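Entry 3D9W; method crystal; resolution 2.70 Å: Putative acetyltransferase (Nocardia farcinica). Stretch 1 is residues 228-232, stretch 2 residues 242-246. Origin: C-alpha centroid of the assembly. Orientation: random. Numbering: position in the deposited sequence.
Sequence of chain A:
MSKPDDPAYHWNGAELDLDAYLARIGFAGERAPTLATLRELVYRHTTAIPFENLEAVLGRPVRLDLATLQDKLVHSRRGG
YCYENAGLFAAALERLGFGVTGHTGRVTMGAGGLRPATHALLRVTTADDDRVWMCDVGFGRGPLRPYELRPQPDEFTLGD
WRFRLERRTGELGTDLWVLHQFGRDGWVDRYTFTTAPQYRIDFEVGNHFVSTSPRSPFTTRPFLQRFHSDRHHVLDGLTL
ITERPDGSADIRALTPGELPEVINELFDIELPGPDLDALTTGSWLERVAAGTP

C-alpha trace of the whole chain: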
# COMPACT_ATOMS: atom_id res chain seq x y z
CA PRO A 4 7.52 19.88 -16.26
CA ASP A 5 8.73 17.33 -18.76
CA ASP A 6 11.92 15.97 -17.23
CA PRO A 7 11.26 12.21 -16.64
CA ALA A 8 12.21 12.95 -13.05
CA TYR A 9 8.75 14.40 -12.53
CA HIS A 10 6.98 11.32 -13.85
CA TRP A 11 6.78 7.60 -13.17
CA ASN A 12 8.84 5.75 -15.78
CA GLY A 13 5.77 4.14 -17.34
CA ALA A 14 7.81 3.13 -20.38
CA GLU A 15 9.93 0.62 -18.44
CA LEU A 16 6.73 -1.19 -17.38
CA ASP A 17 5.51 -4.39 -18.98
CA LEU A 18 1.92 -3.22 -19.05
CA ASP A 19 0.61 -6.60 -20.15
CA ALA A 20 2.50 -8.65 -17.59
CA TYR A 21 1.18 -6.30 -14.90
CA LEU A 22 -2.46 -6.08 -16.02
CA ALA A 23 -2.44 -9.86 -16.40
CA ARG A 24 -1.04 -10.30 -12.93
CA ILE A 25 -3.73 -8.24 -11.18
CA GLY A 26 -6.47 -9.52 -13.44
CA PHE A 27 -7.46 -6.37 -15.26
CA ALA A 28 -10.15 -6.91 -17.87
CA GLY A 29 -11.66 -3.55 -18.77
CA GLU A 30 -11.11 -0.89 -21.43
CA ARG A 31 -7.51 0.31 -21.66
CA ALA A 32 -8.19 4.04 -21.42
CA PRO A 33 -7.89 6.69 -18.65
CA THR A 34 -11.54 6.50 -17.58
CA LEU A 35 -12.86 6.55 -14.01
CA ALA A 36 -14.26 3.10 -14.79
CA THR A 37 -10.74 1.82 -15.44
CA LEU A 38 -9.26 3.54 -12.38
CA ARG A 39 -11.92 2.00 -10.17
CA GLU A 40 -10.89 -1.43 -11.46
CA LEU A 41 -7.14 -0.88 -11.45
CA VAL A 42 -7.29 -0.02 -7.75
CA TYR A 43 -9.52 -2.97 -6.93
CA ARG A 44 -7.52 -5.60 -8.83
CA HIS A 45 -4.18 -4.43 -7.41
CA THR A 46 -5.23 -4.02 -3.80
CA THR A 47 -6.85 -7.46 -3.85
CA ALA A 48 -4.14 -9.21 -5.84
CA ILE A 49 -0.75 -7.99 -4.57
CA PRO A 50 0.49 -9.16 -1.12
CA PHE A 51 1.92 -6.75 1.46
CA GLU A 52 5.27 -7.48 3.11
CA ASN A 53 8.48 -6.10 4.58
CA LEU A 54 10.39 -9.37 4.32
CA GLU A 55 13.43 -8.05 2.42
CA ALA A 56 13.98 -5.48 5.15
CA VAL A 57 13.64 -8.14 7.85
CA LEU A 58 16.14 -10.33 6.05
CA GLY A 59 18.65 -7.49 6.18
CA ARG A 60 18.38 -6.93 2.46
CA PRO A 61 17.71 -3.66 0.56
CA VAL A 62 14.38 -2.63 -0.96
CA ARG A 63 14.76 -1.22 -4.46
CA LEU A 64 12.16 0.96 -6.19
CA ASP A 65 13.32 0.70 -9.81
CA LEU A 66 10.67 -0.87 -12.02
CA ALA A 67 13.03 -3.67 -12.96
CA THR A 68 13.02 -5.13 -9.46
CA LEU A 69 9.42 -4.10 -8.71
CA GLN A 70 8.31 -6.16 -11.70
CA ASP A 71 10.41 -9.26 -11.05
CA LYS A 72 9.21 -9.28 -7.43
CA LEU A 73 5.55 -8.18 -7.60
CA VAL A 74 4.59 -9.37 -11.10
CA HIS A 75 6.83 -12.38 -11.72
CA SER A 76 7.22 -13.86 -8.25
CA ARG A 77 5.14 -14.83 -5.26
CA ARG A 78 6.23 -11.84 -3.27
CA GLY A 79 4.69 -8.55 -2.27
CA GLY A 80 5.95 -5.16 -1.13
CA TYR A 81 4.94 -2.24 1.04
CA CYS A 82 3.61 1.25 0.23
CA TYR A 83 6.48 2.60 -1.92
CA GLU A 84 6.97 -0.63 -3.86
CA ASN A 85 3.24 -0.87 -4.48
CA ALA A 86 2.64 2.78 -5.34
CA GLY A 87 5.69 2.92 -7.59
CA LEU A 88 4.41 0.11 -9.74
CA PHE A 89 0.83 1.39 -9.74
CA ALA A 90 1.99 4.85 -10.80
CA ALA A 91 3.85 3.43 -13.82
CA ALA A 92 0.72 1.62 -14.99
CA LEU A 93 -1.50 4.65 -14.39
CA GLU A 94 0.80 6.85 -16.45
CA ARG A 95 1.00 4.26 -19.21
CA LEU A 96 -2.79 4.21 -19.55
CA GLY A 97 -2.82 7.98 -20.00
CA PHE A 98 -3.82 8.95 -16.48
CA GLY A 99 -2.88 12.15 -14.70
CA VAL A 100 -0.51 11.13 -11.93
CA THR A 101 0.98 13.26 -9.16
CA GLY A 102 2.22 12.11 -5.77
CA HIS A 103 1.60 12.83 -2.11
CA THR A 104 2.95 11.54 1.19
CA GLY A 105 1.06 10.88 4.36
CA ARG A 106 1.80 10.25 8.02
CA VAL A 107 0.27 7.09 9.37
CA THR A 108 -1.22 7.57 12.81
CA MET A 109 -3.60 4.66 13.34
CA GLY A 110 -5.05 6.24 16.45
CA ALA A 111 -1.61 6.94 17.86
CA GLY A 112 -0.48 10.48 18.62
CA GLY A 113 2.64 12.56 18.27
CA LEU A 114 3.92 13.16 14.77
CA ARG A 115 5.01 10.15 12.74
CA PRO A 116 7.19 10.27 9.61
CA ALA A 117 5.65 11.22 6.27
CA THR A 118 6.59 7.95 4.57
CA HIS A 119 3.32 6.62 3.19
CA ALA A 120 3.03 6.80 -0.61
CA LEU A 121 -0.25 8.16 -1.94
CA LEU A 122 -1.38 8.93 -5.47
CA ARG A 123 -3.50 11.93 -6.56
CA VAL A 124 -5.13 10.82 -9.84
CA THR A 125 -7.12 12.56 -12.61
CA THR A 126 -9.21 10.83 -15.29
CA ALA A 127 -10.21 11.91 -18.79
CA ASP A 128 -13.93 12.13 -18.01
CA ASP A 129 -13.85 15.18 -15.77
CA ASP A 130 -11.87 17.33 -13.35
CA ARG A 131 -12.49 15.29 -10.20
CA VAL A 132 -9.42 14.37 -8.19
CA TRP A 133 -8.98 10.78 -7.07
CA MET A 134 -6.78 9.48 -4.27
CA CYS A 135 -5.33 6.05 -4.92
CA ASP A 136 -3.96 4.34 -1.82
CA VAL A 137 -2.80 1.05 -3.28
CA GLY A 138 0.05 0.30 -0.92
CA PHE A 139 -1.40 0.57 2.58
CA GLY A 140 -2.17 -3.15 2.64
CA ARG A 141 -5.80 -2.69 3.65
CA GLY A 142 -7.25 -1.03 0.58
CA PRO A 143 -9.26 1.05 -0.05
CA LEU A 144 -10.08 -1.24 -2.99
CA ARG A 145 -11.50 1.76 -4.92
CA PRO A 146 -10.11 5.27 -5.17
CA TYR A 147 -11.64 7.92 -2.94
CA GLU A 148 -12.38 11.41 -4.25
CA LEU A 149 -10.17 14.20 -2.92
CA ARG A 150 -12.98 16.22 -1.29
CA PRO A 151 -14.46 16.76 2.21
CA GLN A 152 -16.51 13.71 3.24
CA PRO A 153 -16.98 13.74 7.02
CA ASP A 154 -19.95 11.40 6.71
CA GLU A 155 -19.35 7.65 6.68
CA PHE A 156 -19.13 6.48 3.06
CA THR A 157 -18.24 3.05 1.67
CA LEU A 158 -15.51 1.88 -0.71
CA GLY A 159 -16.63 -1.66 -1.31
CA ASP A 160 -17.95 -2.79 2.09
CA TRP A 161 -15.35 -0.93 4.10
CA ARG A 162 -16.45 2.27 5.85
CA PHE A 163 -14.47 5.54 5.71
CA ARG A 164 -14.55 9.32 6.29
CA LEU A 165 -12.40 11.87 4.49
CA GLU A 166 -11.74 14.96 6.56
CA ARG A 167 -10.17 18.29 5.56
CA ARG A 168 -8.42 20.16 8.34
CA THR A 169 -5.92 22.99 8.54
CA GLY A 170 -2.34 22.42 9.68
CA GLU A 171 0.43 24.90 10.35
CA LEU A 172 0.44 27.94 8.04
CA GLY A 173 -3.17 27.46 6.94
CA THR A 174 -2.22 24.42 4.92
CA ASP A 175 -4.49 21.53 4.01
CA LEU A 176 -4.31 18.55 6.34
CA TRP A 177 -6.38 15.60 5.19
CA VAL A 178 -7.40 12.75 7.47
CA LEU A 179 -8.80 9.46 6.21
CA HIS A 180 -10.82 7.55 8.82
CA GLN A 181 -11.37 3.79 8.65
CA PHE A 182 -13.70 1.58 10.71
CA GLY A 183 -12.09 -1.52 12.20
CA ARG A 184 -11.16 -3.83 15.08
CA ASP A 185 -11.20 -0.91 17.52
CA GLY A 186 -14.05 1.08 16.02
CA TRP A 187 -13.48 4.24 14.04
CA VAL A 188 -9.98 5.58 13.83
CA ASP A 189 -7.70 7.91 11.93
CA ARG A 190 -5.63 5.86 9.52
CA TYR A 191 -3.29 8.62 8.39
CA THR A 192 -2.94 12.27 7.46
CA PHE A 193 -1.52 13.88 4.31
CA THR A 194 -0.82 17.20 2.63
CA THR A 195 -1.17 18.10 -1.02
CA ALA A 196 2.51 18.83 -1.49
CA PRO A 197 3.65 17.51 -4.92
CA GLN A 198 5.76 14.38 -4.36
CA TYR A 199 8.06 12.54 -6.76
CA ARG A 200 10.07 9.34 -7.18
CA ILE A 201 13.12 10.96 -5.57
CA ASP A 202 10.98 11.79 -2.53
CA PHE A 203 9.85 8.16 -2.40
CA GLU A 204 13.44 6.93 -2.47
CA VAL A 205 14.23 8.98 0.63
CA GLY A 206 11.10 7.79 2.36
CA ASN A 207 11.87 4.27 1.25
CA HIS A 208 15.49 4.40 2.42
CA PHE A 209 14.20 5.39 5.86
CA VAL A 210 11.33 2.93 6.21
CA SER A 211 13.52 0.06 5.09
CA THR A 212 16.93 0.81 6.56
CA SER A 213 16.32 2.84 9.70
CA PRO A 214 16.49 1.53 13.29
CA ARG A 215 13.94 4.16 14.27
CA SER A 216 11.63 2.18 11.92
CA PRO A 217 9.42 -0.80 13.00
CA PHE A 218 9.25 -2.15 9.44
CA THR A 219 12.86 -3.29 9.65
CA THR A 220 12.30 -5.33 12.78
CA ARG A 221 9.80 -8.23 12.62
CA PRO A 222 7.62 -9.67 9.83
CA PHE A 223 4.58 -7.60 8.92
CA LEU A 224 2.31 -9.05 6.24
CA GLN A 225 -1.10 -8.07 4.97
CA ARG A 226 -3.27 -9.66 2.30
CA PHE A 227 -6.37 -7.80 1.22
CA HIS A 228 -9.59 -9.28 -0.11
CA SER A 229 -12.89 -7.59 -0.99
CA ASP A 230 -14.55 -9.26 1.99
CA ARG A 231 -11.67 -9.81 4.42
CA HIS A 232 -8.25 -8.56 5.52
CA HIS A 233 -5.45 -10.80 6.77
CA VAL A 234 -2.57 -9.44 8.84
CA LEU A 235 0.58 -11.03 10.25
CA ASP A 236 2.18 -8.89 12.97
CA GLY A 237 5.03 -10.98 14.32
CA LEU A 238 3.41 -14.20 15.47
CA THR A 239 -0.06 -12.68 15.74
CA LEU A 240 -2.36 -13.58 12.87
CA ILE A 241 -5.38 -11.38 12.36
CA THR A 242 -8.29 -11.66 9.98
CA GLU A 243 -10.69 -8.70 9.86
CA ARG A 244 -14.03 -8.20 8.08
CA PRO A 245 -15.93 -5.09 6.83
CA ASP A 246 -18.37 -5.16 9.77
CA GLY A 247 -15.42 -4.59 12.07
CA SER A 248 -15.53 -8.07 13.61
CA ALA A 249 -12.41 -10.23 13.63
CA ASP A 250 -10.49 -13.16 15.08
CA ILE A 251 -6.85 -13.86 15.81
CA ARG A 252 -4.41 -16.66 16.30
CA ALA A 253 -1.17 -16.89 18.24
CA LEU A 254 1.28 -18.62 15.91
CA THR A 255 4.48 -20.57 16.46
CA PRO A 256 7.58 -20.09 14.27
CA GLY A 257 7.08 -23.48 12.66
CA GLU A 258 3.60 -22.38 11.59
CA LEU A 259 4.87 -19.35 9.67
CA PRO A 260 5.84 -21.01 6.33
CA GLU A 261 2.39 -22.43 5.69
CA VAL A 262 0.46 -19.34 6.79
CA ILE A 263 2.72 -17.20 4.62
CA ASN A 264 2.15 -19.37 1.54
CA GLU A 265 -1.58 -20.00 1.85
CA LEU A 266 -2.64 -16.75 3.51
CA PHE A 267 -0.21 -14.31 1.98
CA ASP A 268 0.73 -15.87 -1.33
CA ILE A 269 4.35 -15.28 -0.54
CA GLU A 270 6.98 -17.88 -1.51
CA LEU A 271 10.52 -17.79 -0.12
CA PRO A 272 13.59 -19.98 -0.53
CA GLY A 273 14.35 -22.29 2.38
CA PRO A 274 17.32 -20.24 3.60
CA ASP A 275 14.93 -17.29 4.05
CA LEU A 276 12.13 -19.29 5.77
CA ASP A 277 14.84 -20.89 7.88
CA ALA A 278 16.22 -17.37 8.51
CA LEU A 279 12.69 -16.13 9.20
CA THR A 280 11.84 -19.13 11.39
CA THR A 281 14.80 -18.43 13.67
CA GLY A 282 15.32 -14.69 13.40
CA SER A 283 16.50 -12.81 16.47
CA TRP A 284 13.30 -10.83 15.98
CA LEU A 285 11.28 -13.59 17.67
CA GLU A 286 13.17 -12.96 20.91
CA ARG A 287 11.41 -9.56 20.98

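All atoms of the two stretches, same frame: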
# COMPACT_ATOMS: atom_id res chain seq x y z
N HIS A 228 -8.53 -8.73 0.72
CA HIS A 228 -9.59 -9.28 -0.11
C HIS A 228 -10.79 -8.33 -0.05
O HIS A 228 -10.85 -7.46 0.82
CB HIS A 228 -9.96 -10.69 0.38
CG HIS A 228 -8.85 -11.68 0.26
ND1 HIS A 228 -8.31 -12.06 -0.95
CD2 HIS A 228 -8.16 -12.37 1.20
CE1 HIS A 228 -7.34 -12.93 -0.75
NE2 HIS A 228 -7.23 -13.15 0.55
N SER A 229 -11.74 -8.49 -0.97
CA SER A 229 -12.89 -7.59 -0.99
C SER A 229 -13.74 -7.77 0.26
O SER A 229 -14.36 -6.82 0.72
CB SER A 229 -13.75 -7.84 -2.23
OG SER A 229 -14.68 -8.88 -1.99
N ASP A 230 -13.75 -8.97 0.81
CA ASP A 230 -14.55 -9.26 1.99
C ASP A 230 -13.79 -9.52 3.29
O ASP A 230 -14.40 -9.69 4.34
CB ASP A 230 -15.45 -10.46 1.69
CG ASP A 230 -14.67 -11.74 1.48
OD1 ASP A 230 -13.46 -11.66 1.17
OD2 ASP A 230 -15.26 -12.84 1.60
N ARG A 231 -12.46 -9.55 3.23
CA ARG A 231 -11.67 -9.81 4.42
C ARG A 231 -10.24 -9.26 4.31
O ARG A 231 -9.74 -9.00 3.21
CB ARG A 231 -11.63 -11.31 4.72
CG ARG A 231 -11.04 -12.14 3.60
CD ARG A 231 -11.00 -13.61 3.96
NE ARG A 231 -10.00 -14.34 3.17
CZ ARG A 231 -10.14 -14.68 1.89
NH1 ARG A 231 -11.26 -14.37 1.24
NH2 ARG A 231 -9.15 -15.31 1.26
N HIS A 232 -9.60 -9.10 5.46
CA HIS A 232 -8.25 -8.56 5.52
C HIS A 232 -7.41 -9.41 6.47
O HIS A 232 -7.75 -9.56 7.64
CB HIS A 232 -8.33 -7.11 6.03
CG HIS A 232 -7.01 -6.44 6.21
ND1 HIS A 232 -6.79 -5.50 7.19
CD2 HIS A 232 -5.85 -6.54 5.51
CE1 HIS A 232 -5.55 -5.04 7.09
NE2 HIS A 232 -4.96 -5.66 6.08
N THR A 242 -7.43 -11.64 11.14
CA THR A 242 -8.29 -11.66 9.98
C THR A 242 -9.43 -10.72 10.38
O THR A 242 -10.06 -10.92 11.41
CB THR A 242 -8.83 -13.06 9.68
OG1 THR A 242 -7.74 -13.95 9.40
CG2 THR A 242 -9.74 -13.01 8.47
N GLU A 243 -9.66 -9.69 9.58
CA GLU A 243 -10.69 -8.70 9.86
C GLU A 243 -11.72 -8.68 8.74
O GLU A 243 -11.40 -9.01 7.60
CB GLU A 243 -10.03 -7.33 9.96
CG GLU A 243 -10.84 -6.29 10.68
CD GLU A 243 -10.21 -4.92 10.58
OE1 GLU A 243 -8.95 -4.84 10.52
OE2 GLU A 243 -10.97 -3.92 10.57
N ARG A 244 -12.95 -8.28 9.07
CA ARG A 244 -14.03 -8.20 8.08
C ARG A 244 -14.63 -6.80 8.06
O ARG A 244 -14.48 -6.04 9.02
CB ARG A 244 -15.08 -9.26 8.38
CG ARG A 244 -14.51 -10.66 8.25
CD ARG A 244 -15.53 -11.76 8.50
NE ARG A 244 -15.81 -11.96 9.92
CZ ARG A 244 -14.92 -12.38 10.82
NH1 ARG A 244 -13.66 -12.63 10.46
NH2 ARG A 244 -15.28 -12.55 12.09
N PRO A 245 -15.32 -6.42 6.97
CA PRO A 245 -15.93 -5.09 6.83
C PRO A 245 -16.88 -4.62 7.94
O PRO A 245 -17.09 -3.43 8.10
CB PRO A 245 -16.62 -5.17 5.46
CG PRO A 245 -15.80 -6.19 4.72
CD PRO A 245 -15.60 -7.25 5.78
N ASP A 246 -17.46 -5.54 8.70
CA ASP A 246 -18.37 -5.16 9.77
C ASP A 246 -17.58 -4.90 11.06
O ASP A 246 -18.14 -4.78 12.15
CB ASP A 246 -19.40 -6.27 10.02
CG ASP A 246 -18.80 -7.48 10.69
OD1 ASP A 246 -17.56 -7.65 10.62
OD2 ASP A 246 -19.56 -8.28 11.28

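Two backbone hydrogen bonds join the stretches, both between His-232 and Glu-243. The amide N of His-232 donates to O of Glu-243 at 2.8 Å. The amide N of Glu-243 donates to O of His-232 at 2.7 Å. Together they close the ring of a hydrogen-bonded antiparallel pair, with CA of His-232 5.0 Å from CA of Glu-243.

Each acceptor also receives a CA-H...O contact. CA of Arg-231 lies 3.3 Å from O of Glu-243, and CA of Thr-242 lies 3.2 Å from O of His-232. Each carbonyl therefore meets an amide and a neighbouring CA-H together.

The side chains of His-232 and Glu-243 lie on the same face of the sheet. Both have chi1 in the t well. Glu-243 OE1 sits at the edge of the imidazole, near its plane, with ND1 of His-232 4.0 Å from OE1 of Glu-243. This is proximity without a hydrogen bond. Both residues are buried, but His-232 NE2 and Glu-243 OE2 are hydrogen-bonded elsewhere in the structure, so these two atoms are not left unpaired.

Beyond the pair, the contact becomes packing. The CA-to-CB bond of Pro-245 points toward stretch 1, and its CD comes within 3.1 Å of O of Asp-230. The proline has no amide hydrogen to offer this carbonyl; its ring carbons provide the contact instead. CG of Arg-244 is 4.0 Å from the same Asp-230 O. The ends of Arg-231 and Arg-244 lead away from the opposing stretch, so their charged groups are not buried in the contact.

Stretch 1 is also braced internally. N of His-228 donates to O of Arg-231 at 2.8 Å, and Arg-231 NH1 forms a salt bridge with Asp-230 OD1 at 3.5 Å. The contact is small, burying 279 Å² over both sides.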